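Local coordinates for E3 ubiquitin-protein ligase TRIM65 (Homo sapiens, PDB 7JL4), which attaches ubiquitin to target proteins as an E3 ligase in innate immunity, autophagy and inflammation, among them the microRNA-silencing factor TNRC6A, at residues V88-L93 with A168-P173; R107-W112 with W124-A129. One frame throughout, in Å; residues are numbered along the deposited sequence.

Contact 1: V88-L93 with A168-P173; sequences VSYPQL and ALFNQP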
ATOM      1  N   VAL A  88      -4.673  -3.422  -0.844  1.00 18.48           N
ATOM      2  CA  VAL A  88      -5.215  -4.325   0.168  1.00 21.76           C
ATOM      3  C   VAL A  88      -5.592  -5.634  -0.515  1.00 21.75           C
ATOM      4  O   VAL A  88      -5.883  -5.661  -1.718  1.00 21.27           O
ATOM      5  CB  VAL A  88      -6.438  -3.715   0.877  1.00 18.62           C
ATOM      6  CG1 VAL A  88      -6.000  -2.508   1.716  1.00 16.67           C
ATOM      7  CG2 VAL A  88      -7.494  -3.329  -0.128  1.00 18.21           C
ATOM      8  N   SER A  89      -5.588  -6.728   0.253  1.00 18.18           N
ATOM      9  CA  SER A  89      -5.919  -8.038  -0.298  1.00 22.81           C
ATOM     10  C   SER A  89      -6.678  -8.878   0.714  1.00 24.61           C
ATOM     11  O   SER A  89      -6.532  -8.706   1.926  1.00 18.53           O
ATOM     12  CB  SER A  89      -4.671  -8.841  -0.692  1.00 25.16           C
ATOM     13  OG  SER A  89      -3.917  -9.179   0.475  1.00 30.31           O
ATOM     14  N   TYR A  90      -7.444  -9.839   0.184  1.00 22.82           N
ATOM     15  CA  TYR A  90      -7.979 -10.925   0.971  1.00 25.39           C
ATOM     16  C   TYR A  90      -6.829 -11.845   1.363  1.00 27.91           C
ATOM     17  O   TYR A  90      -5.739 -11.754   0.791  1.00 28.04           O
ATOM     18  CB  TYR A  90      -9.015 -11.700   0.161  1.00 23.45           C
ATOM     19  CG  TYR A  90     -10.295 -10.948  -0.119  1.00 24.49           C
ATOM     20  CD1 TYR A  90     -10.778  -9.966   0.763  1.00 22.61           C
ATOM     21  CD2 TYR A  90     -11.038 -11.237  -1.262  1.00 28.19           C
ATOM     22  CE1 TYR A  90     -11.992  -9.285   0.501  1.00 24.20           C
ATOM     23  CE2 TYR A  90     -12.237 -10.589  -1.529  1.00 27.11           C
ATOM     24  CZ  TYR A  90     -12.704  -9.609  -0.672  1.00 29.05           C
ATOM     25  OH  TYR A  90     -13.900  -9.006  -1.006  1.00 28.09           O
ATOM     26  N   PRO A  91      -7.048 -12.753   2.320  1.00 31.18           N
ATOM     27  CA  PRO A  91      -5.967 -13.664   2.739  1.00 37.22           C
ATOM     28  C   PRO A  91      -5.414 -14.579   1.645  1.00 37.69           C
ATOM     29  O   PRO A  91      -4.325 -15.133   1.832  1.00 48.54           O
ATOM     30  CB  PRO A  91      -6.626 -14.496   3.852  1.00 36.30           C
ATOM     31  CG  PRO A  91      -7.732 -13.620   4.386  1.00 33.79           C
ATOM     32  CD  PRO A  91      -8.241 -12.864   3.196  1.00 29.82           C
ATOM     33  N   GLN A  92      -6.112 -14.794   0.532  1.00 35.34           N
ATOM     34  CA  GLN A  92      -5.659 -15.796  -0.431  1.00 39.91           C
ATOM     35  C   GLN A  92      -4.625 -15.276  -1.425  1.00 41.92           C
ATOM     36  O   GLN A  92      -4.250 -16.017  -2.341  1.00 39.10           O
ATOM     37  CB  GLN A  92      -6.840 -16.381  -1.203  1.00 41.02           C
ATOM     38  N   LEU A  93      -4.153 -14.046  -1.277  1.00 39.69           N
ATOM     39  CA  LEU A  93      -3.247 -13.483  -2.269  1.00 33.88           C
ATOM     40  C   LEU A  93      -2.012 -14.367  -2.409  1.00 35.84           C
ATOM     41  O   LEU A  93      -1.356 -14.664  -1.402  1.00 33.84           O
ATOM     42  CB  LEU A  93      -2.839 -12.060  -1.894  1.00 34.95           C
ATOM     43  CG  LEU A  93      -1.931 -11.342  -2.891  1.00 31.90           C
ATOM     44  CD1 LEU A  93      -2.680 -11.052  -4.197  1.00 34.72           C
ATOM     45  CD2 LEU A  93      -1.381 -10.042  -2.303  1.00 27.49           C
ATOM     46  N   ALA A 168     -16.685  -2.173  -3.638  1.00 26.12           N
ATOM     47  CA  ALA A 168     -16.771  -3.628  -3.609  1.00 27.49           C
ATOM     48  C   ALA A 168     -17.593  -4.034  -2.403  1.00 35.94           C
ATOM     49  O   ALA A 168     -17.652  -3.311  -1.413  1.00 29.28           O
ATOM     50  CB  ALA A 168     -15.393  -4.281  -3.505  1.00 24.55           C
ATOM     51  N   LEU A 169     -18.173  -5.227  -2.470  1.00 27.06           N
ATOM     52  CA  LEU A 169     -18.819  -5.824  -1.296  1.00 32.71           C
ATOM     53  C   LEU A 169     -17.805  -6.759  -0.644  1.00 28.17           C
ATOM     54  O   LEU A 169     -17.815  -7.971  -0.846  1.00 36.51           O
ATOM     55  CB  LEU A 169     -20.094  -6.540  -1.709  1.00 43.47           C
ATOM     56  CG  LEU A 169     -21.122  -5.617  -2.377  1.00 43.89           C
ATOM     57  CD1 LEU A 169     -22.499  -6.248  -2.364  1.00 52.18           C
ATOM     58  CD2 LEU A 169     -21.171  -4.250  -1.684  1.00 49.10           C
ATOM     59  N   PHE A 170     -16.904  -6.170   0.141  1.00 24.98           N
ATOM     60  CA  PHE A 170     -15.792  -6.923   0.718  1.00 25.58           C
ATOM     61  C   PHE A 170     -16.312  -8.035   1.625  1.00 36.26           C
ATOM     62  O   PHE A 170     -17.120  -7.782   2.518  1.00 38.28           O
ATOM     63  CB  PHE A 170     -14.879  -5.980   1.504  1.00 24.18           C
ATOM     64  CG  PHE A 170     -14.229  -4.917   0.659  1.00 26.93           C
ATOM     65  CD1 PHE A 170     -13.246  -5.252  -0.264  1.00 24.65           C
ATOM     66  CD2 PHE A 170     -14.597  -3.590   0.796  1.00 26.22           C
ATOM     67  CE1 PHE A 170     -12.614  -4.261  -1.047  1.00 24.73           C
ATOM     68  CE2 PHE A 170     -13.996  -2.587   0.012  1.00 27.97           C
ATOM     69  CZ  PHE A 170     -13.004  -2.926  -0.912  1.00 26.76           C
ATOM     70  N   ASN A 171     -15.858  -9.277   1.392  1.00 34.48           N
ATOM     71  CA  ASN A 171     -16.428 -10.434   2.090  1.00 28.40           C
ATOM     72  C   ASN A 171     -15.420 -11.245   2.900  1.00 33.58           C
ATOM     73  O   ASN A 171     -15.765 -12.341   3.380  1.00 40.93           O
ATOM     74  CB  ASN A 171     -17.155 -11.357   1.108  1.00 32.94           C
ATOM     75  CG  ASN A 171     -16.225 -12.003   0.081  1.00 39.84           C
ATOM     76  OD1 ASN A 171     -14.999 -11.898   0.156  1.00 34.56           O
ATOM     77  ND2 ASN A 171     -16.821 -12.707  -0.873  1.00 46.75           N
ATOM     78  N   GLN A 172     -14.211 -10.738   3.074  1.00 26.19           N
ATOM     79  CA  GLN A 172     -13.171 -11.279   3.933  1.00 27.01           C
ATOM     80  C   GLN A 172     -12.420 -10.086   4.492  1.00 27.99           C
ATOM     81  O   GLN A 172     -12.510  -8.985   3.936  1.00 23.17           O
ATOM     82  CB  GLN A 172     -12.196 -12.183   3.166  1.00 24.81           C
ATOM     83  CG  GLN A 172     -12.638 -13.619   3.091  1.00 37.77           C
ATOM     84  CD  GLN A 172     -11.723 -14.479   2.263  1.00 35.53           C
ATOM     85  OE1 GLN A 172     -11.626 -14.333   1.043  1.00 40.43           O
ATOM     86  NE2 GLN A 172     -10.996 -15.360   2.938  1.00 42.29           N
ATOM     87  N   PRO A 173     -11.672 -10.268   5.589  1.00 18.28           N
ATOM     88  CA  PRO A 173     -10.789  -9.196   6.077  1.00 18.98           C
ATOM     89  C   PRO A 173      -9.753  -8.794   5.042  1.00 23.71           C
ATOM     90  O   PRO A 173      -9.261  -9.625   4.276  1.00 21.10           O
ATOM     91  CB  PRO A 173     -10.110  -9.824   7.303  1.00 23.05           C
ATOM     92  CG  PRO A 173     -11.092 -10.888   7.776  1.00 34.33           C
ATOM     93  CD  PRO A 173     -11.655 -11.451   6.471  1.00 27.95           C
TER

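Contact 2: R107-W112 with W124-A129; sequences RGPSSW and WHNGEA. Unlike the reference sequence in segment 107-112: Ser-110 (reference Cys).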
ATOM      1  N   ARG A 107      -3.990  -7.735  -9.489  1.00 21.33           N
ATOM      2  CA  ARG A 107      -3.975  -8.549 -10.690  1.00 22.20           C
ATOM      3  C   ARG A 107      -4.964  -9.709 -10.646  1.00 24.16           C
ATOM      4  O   ARG A 107      -4.898 -10.601 -11.505  1.00 21.08           O
ATOM      5  CB  ARG A 107      -2.582  -9.096 -10.958  1.00 29.29           C
ATOM      6  CG  ARG A 107      -1.655  -8.155 -11.747  1.00 27.93           C
ATOM      7  CD  ARG A 107      -1.259  -6.927 -10.947  1.00 30.64           C
ATOM      8  NE  ARG A 107      -0.237  -6.153 -11.653  1.00 25.18           N
ATOM      9  CZ  ARG A 107       0.267  -4.990 -11.263  1.00 27.24           C
ATOM     10  NH1 ARG A 107       1.233  -4.440 -12.005  1.00 27.17           N
ATOM     11  NH2 ARG A 107      -0.071  -4.456 -10.083  1.00 23.04           N
ATOM     12  N   GLY A 108      -5.842  -9.739  -9.652  1.00 23.32           N
ATOM     13  CA  GLY A 108      -6.876 -10.739  -9.551  1.00 22.23           C
ATOM     14  C   GLY A 108      -8.041 -10.191  -8.743  1.00 19.21           C
ATOM     15  O   GLY A 108      -8.044  -9.035  -8.324  1.00 19.80           O
ATOM     16  N   PRO A 109      -9.072 -11.005  -8.541  1.00 21.07           N
ATOM     17  CA  PRO A 109     -10.261 -10.512  -7.843  1.00 24.24           C
ATOM     18  C   PRO A 109     -10.053 -10.335  -6.340  1.00 29.54           C
ATOM     19  O   PRO A 109     -10.963  -9.827  -5.669  1.00 25.84           O
ATOM     20  CB  PRO A 109     -11.305 -11.594  -8.131  1.00 26.45           C
ATOM     21  CG  PRO A 109     -10.470 -12.871  -8.240  1.00 27.44           C
ATOM     22  CD  PRO A 109      -9.196 -12.416  -8.952  1.00 25.72           C
ATOM     23  N   SER A 110      -8.909 -10.741  -5.781  1.00 22.67           N
ATOM     24  CA  SER A 110      -8.752 -10.732  -4.316  1.00 25.23           C
ATOM     25  C   SER A 110      -7.973  -9.533  -3.795  1.00 28.86           C
ATOM     26  O   SER A 110      -7.731  -9.440  -2.578  1.00 24.12           O
ATOM     27  CB  SER A 110      -8.077 -12.031  -3.850  1.00 31.12           C
ATOM     28  OG  SER A 110      -6.778 -12.143  -4.431  1.00 35.40           O
ATOM     29  N   SER A 111      -7.600  -8.595  -4.663  1.00 23.69           N
ATOM     30  CA  SER A 111      -6.814  -7.460  -4.219  1.00 20.21           C
ATOM     31  C   SER A 111      -7.118  -6.245  -5.072  1.00 25.19           C
ATOM     32  O   SER A 111      -7.664  -6.344  -6.179  1.00 19.28           O
ATOM     33  CB  SER A 111      -5.325  -7.800  -4.241  1.00 21.56           C
ATOM     34  OG  SER A 111      -4.925  -8.148  -5.541  1.00 21.42           O
ATOM     35  N   TRP A 112      -6.765  -5.090  -4.528  1.00 19.95           N
ATOM     36  CA  TRP A 112      -6.997  -3.795  -5.159  1.00 19.21           C
ATOM     37  C   TRP A 112      -5.764  -2.953  -4.871  1.00 21.83           C
ATOM     38  O   TRP A 112      -5.266  -2.977  -3.742  1.00 21.47           O
ATOM     39  CB  TRP A 112      -8.241  -3.102  -4.529  1.00 20.20           C
ATOM     40  CG  TRP A 112      -9.576  -3.772  -4.770  1.00 16.17           C
ATOM     41  CD1 TRP A 112     -10.547  -3.374  -5.649  1.00 17.24           C
ATOM     42  CD2 TRP A 112     -10.106  -4.923  -4.084  1.00 24.10           C
ATOM     43  NE1 TRP A 112     -11.650  -4.209  -5.554  1.00 21.05           N
ATOM     44  CE2 TRP A 112     -11.400  -5.170  -4.610  1.00 21.72           C
ATOM     45  CE3 TRP A 112      -9.626  -5.750  -3.061  1.00 20.31           C
ATOM     46  CZ2 TRP A 112     -12.205  -6.226  -4.164  1.00 24.02           C
ATOM     47  CZ3 TRP A 112     -10.413  -6.805  -2.633  1.00 20.42           C
ATOM     48  CH2 TRP A 112     -11.688  -7.034  -3.180  1.00 25.42           C
ATOM     49  N   TRP A 124      -5.401  -0.726 -10.079  1.00 17.12           N
ATOM     50  CA  TRP A 124      -5.461  -2.149 -10.442  1.00 20.57           C
ATOM     51  C   TRP A 124      -6.549  -2.892  -9.672  1.00 20.49           C
ATOM     52  O   TRP A 124      -6.595  -2.823  -8.435  1.00 19.08           O
ATOM     53  CB  TRP A 124      -4.131  -2.855 -10.131  1.00 20.64           C
ATOM     54  CG  TRP A 124      -3.021  -2.563 -11.090  1.00 22.41           C
ATOM     55  CD1 TRP A 124      -1.983  -1.684 -10.911  1.00 20.58           C
ATOM     56  CD2 TRP A 124      -2.807  -3.190 -12.358  1.00 20.15           C
ATOM     57  NE1 TRP A 124      -1.146  -1.717 -12.032  1.00 20.83           N
ATOM     58  CE2 TRP A 124      -1.631  -2.631 -12.919  1.00 24.04           C
ATOM     59  CE3 TRP A 124      -3.505  -4.157 -13.089  1.00 22.38           C
ATOM     60  CZ2 TRP A 124      -1.143  -3.013 -14.185  1.00 29.55           C
ATOM     61  CZ3 TRP A 124      -3.026  -4.535 -14.327  1.00 22.45           C
ATOM     62  CH2 TRP A 124      -1.857  -3.957 -14.871  1.00 29.72           C
ATOM     63  N   HIS A 125      -7.373  -3.664 -10.387  1.00 17.36           N
ATOM     64  CA  HIS A 125      -8.201  -4.698  -9.761  1.00 20.60           C
ATOM     65  C   HIS A 125      -8.552  -5.730 -10.819  1.00 20.11           C
ATOM     66  O   HIS A 125      -8.852  -5.369 -11.962  1.00 20.72           O
ATOM     67  CB  HIS A 125      -9.487  -4.138  -9.133  1.00 20.12           C
ATOM     68  CG  HIS A 125     -10.413  -5.210  -8.621  1.00 22.89           C
ATOM     69  ND1 HIS A 125     -10.068  -6.060  -7.585  1.00 20.25           N
ATOM     70  CD2 HIS A 125     -11.662  -5.579  -9.010  1.00 20.04           C
ATOM     71  CE1 HIS A 125     -11.061  -6.909  -7.363  1.00 23.63           C
ATOM     72  NE2 HIS A 125     -12.037  -6.646  -8.217  1.00 20.52           N
ATOM     73  N   ASN A 126      -8.495  -7.011 -10.448  1.00 18.60           N
ATOM     74  CA  ASN A 126      -8.948  -8.091 -11.329  1.00 19.38           C
ATOM     75  C   ASN A 126      -8.125  -8.151 -12.627  1.00 21.03           C
ATOM     76  O   ASN A 126      -8.632  -8.564 -13.673  1.00 21.53           O
ATOM     77  CB  ASN A 126     -10.433  -7.937 -11.656  1.00 19.15           C
ATOM     78  CG  ASN A 126     -11.110  -9.254 -11.945  1.00 26.53           C
ATOM     79  OD1 ASN A 126     -10.643 -10.307 -11.519  1.00 27.53           O
ATOM     80  ND2 ASN A 126     -12.206  -9.206 -12.695  1.00 33.47           N
ATOM     81  N   GLY A 127      -6.859  -7.755 -12.576  1.00 15.27           N
ATOM     82  CA  GLY A 127      -5.989  -7.813 -13.772  1.00 16.13           C
ATOM     83  C   GLY A 127      -6.170  -6.660 -14.741  1.00 24.16           C
ATOM     84  O   GLY A 127      -5.516  -6.644 -15.803  1.00 22.42           O
ATOM     85  N   GLU A 128      -7.000  -5.682 -14.395  1.00 22.12           N
ATOM     86  CA  GLU A 128      -7.250  -4.487 -15.192  1.00 20.40           C
ATOM     87  C   GLU A 128      -6.720  -3.253 -14.477  1.00 25.73           C
ATOM     88  O   GLU A 128      -7.025  -3.036 -13.292  1.00 21.71           O
ATOM     89  CB  GLU A 128      -8.755  -4.314 -15.429  1.00 23.59           C
ATOM     90  CG  GLU A 128      -9.144  -3.119 -16.301  1.00 29.99           C
ATOM     91  CD  GLU A 128     -10.647  -2.921 -16.321  1.00 31.53           C
ATOM     92  OE1 GLU A 128     -11.304  -3.198 -15.296  1.00 31.48           O
ATOM     93  OE2 GLU A 128     -11.193  -2.559 -17.381  1.00 27.75           O
ATOM     94  N   ALA A 129      -5.987  -2.414 -15.202  1.00 17.46           N
ATOM     95  CA  ALA A 129      -5.556  -1.121 -14.682  1.00 22.66           C
ATOM     96  C   ALA A 129      -6.248   0.043 -15.376  1.00 25.61           C
ATOM     97  O   ALA A 129      -6.366   0.069 -16.616  1.00 23.80           O
ATOM     98  CB  ALA A 129      -4.045  -0.934 -14.839  1.00 20.82           C
TER

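Contact 1: V88-L93 with A168-P173
Tyr-90 reaches across to the loop 168-173 with its whole ring and ends on the backbone of Asn-171, whose N-H is bonded to the phenol oxygen OH at 3.1 Å, with an angle of 157° at the hydrogen. The tyrosine CG stands anti to the carbonyl carbon (chi1 -69°), which starts the ring on its way toward the loop. Packing is closest around this ring. The CB of Gln-172 touches CD1 of Tyr-90 at 3.6 Å, and the Gln-172 carbonyl O lies 3.5 Å from CE1 of the same ring. At the hydroxyl end, OD1 of Asn-171 comes within 3.3 Å of Tyr-90 CZ, the Asn-171 side chain crossing the tyrosine at about a right angle, while the CA of Phe-170 sits 3.3 Å from Tyr-90 OH. The Pro-173 carbonyl O lies at the edge of the Tyr-90 ring and is buried there without a hydrogen-bond partner. The rings of Tyr-90 and Phe-170 both meet Trp-112 edge-to-face, which ties the pair to strand 111-116 of the SPRY beta-sandwich.

The other side is looser and lies at the surface. There the chain of the exposed Gln-172, extended beyond CG, carries the amide back alongside the start of the tyrosine, to Pro-91; its NE2 lies 3.7 Å from CD of Pro-91, a packing contact. The contact relies on one amphipathic ring: its phenol oxygen accepts the Asn-171 N-H and so fixes the loop backbone, and the carbon frame supplies the surface on which Gln-172 lies.

Contact 2: R107-W112 with W124-A129
Trp-124 is sandwiched: the guanidinium of Arg-107 lies flat on one face of its indole, Ala-129 CB rests on the opposite face, and Gly-127 C stands in plane at the edge. A second stack, an offset one, pairs the five-membered ring of Trp-112 with the ring of His-125, their centroids 3.7 Å apart and planes 3° from parallel; the other face of the imidazole carries Asn-126 CB, and Ser-111 lies at its edge. The second stack joins neighbouring strands of one sheet of the SPRY beta-sandwich, and the first brings the loop before strand 111-116 onto it. Strand 120-125 pairs with strand 111-116 and turns tightly into strand 128-133 through a type I' turn, His-125 to Glu-128.

The Arg-107 group is also a cation-pi partner, with CZ over the face of the Trp-124 five-membered ring, 3.6 Å from its centroid. Its NH2 is held by a salt bridge to Asp-103 and a hydrogen bond to Ile-105 O, while Trp-124 NE1 bonds to Gln-122 OE1; polar partners thus restrain both halves of the stack. A leucine in place of Trp-124 would probably leave the Arg-107 guanidinium without its flat support and open a gap against Ala-129 CB.

The backbone of Gly-108 meets the turn directly: Asn-126 N donates to Gly-108 O at 3.0 Å, approaching from above the carbonyl plane. Nearby, OD1 of Asn-126 packs against CD of Pro-109 at 3.6 Å. The imidazole is fixed in rotation as well as stacked. His-125 CG lies anti to the backbone N (chi1 174°), and ND1 donates to Ser-111 O at 2.8 Å, nearly straight at 169°, with the acceptor in the ring plane.

In the fold
The contacts adjoin along neighbouring strands 84-89 and 111-116 of the same sheet and lie on one side of the domain's centre. Backbone pairs join them, Tyr-90 N to Ser-110 O and Val-88 N to Trp-112 O, both probable hydrogen bonds. The buried Trp-112 serves both. Contact 1 is the more superficial, fastening the loop between strands 161-167 and 175-180 to the end of strand 84-89 mainly through one tyrosine. Contact 2, partly buried and larger in area, joins the loop before strand 111-116 and that strand's start to the far end of strand 120-125 and its turn, and relies on stacked flat groups, a cation and two hydrogen bonds.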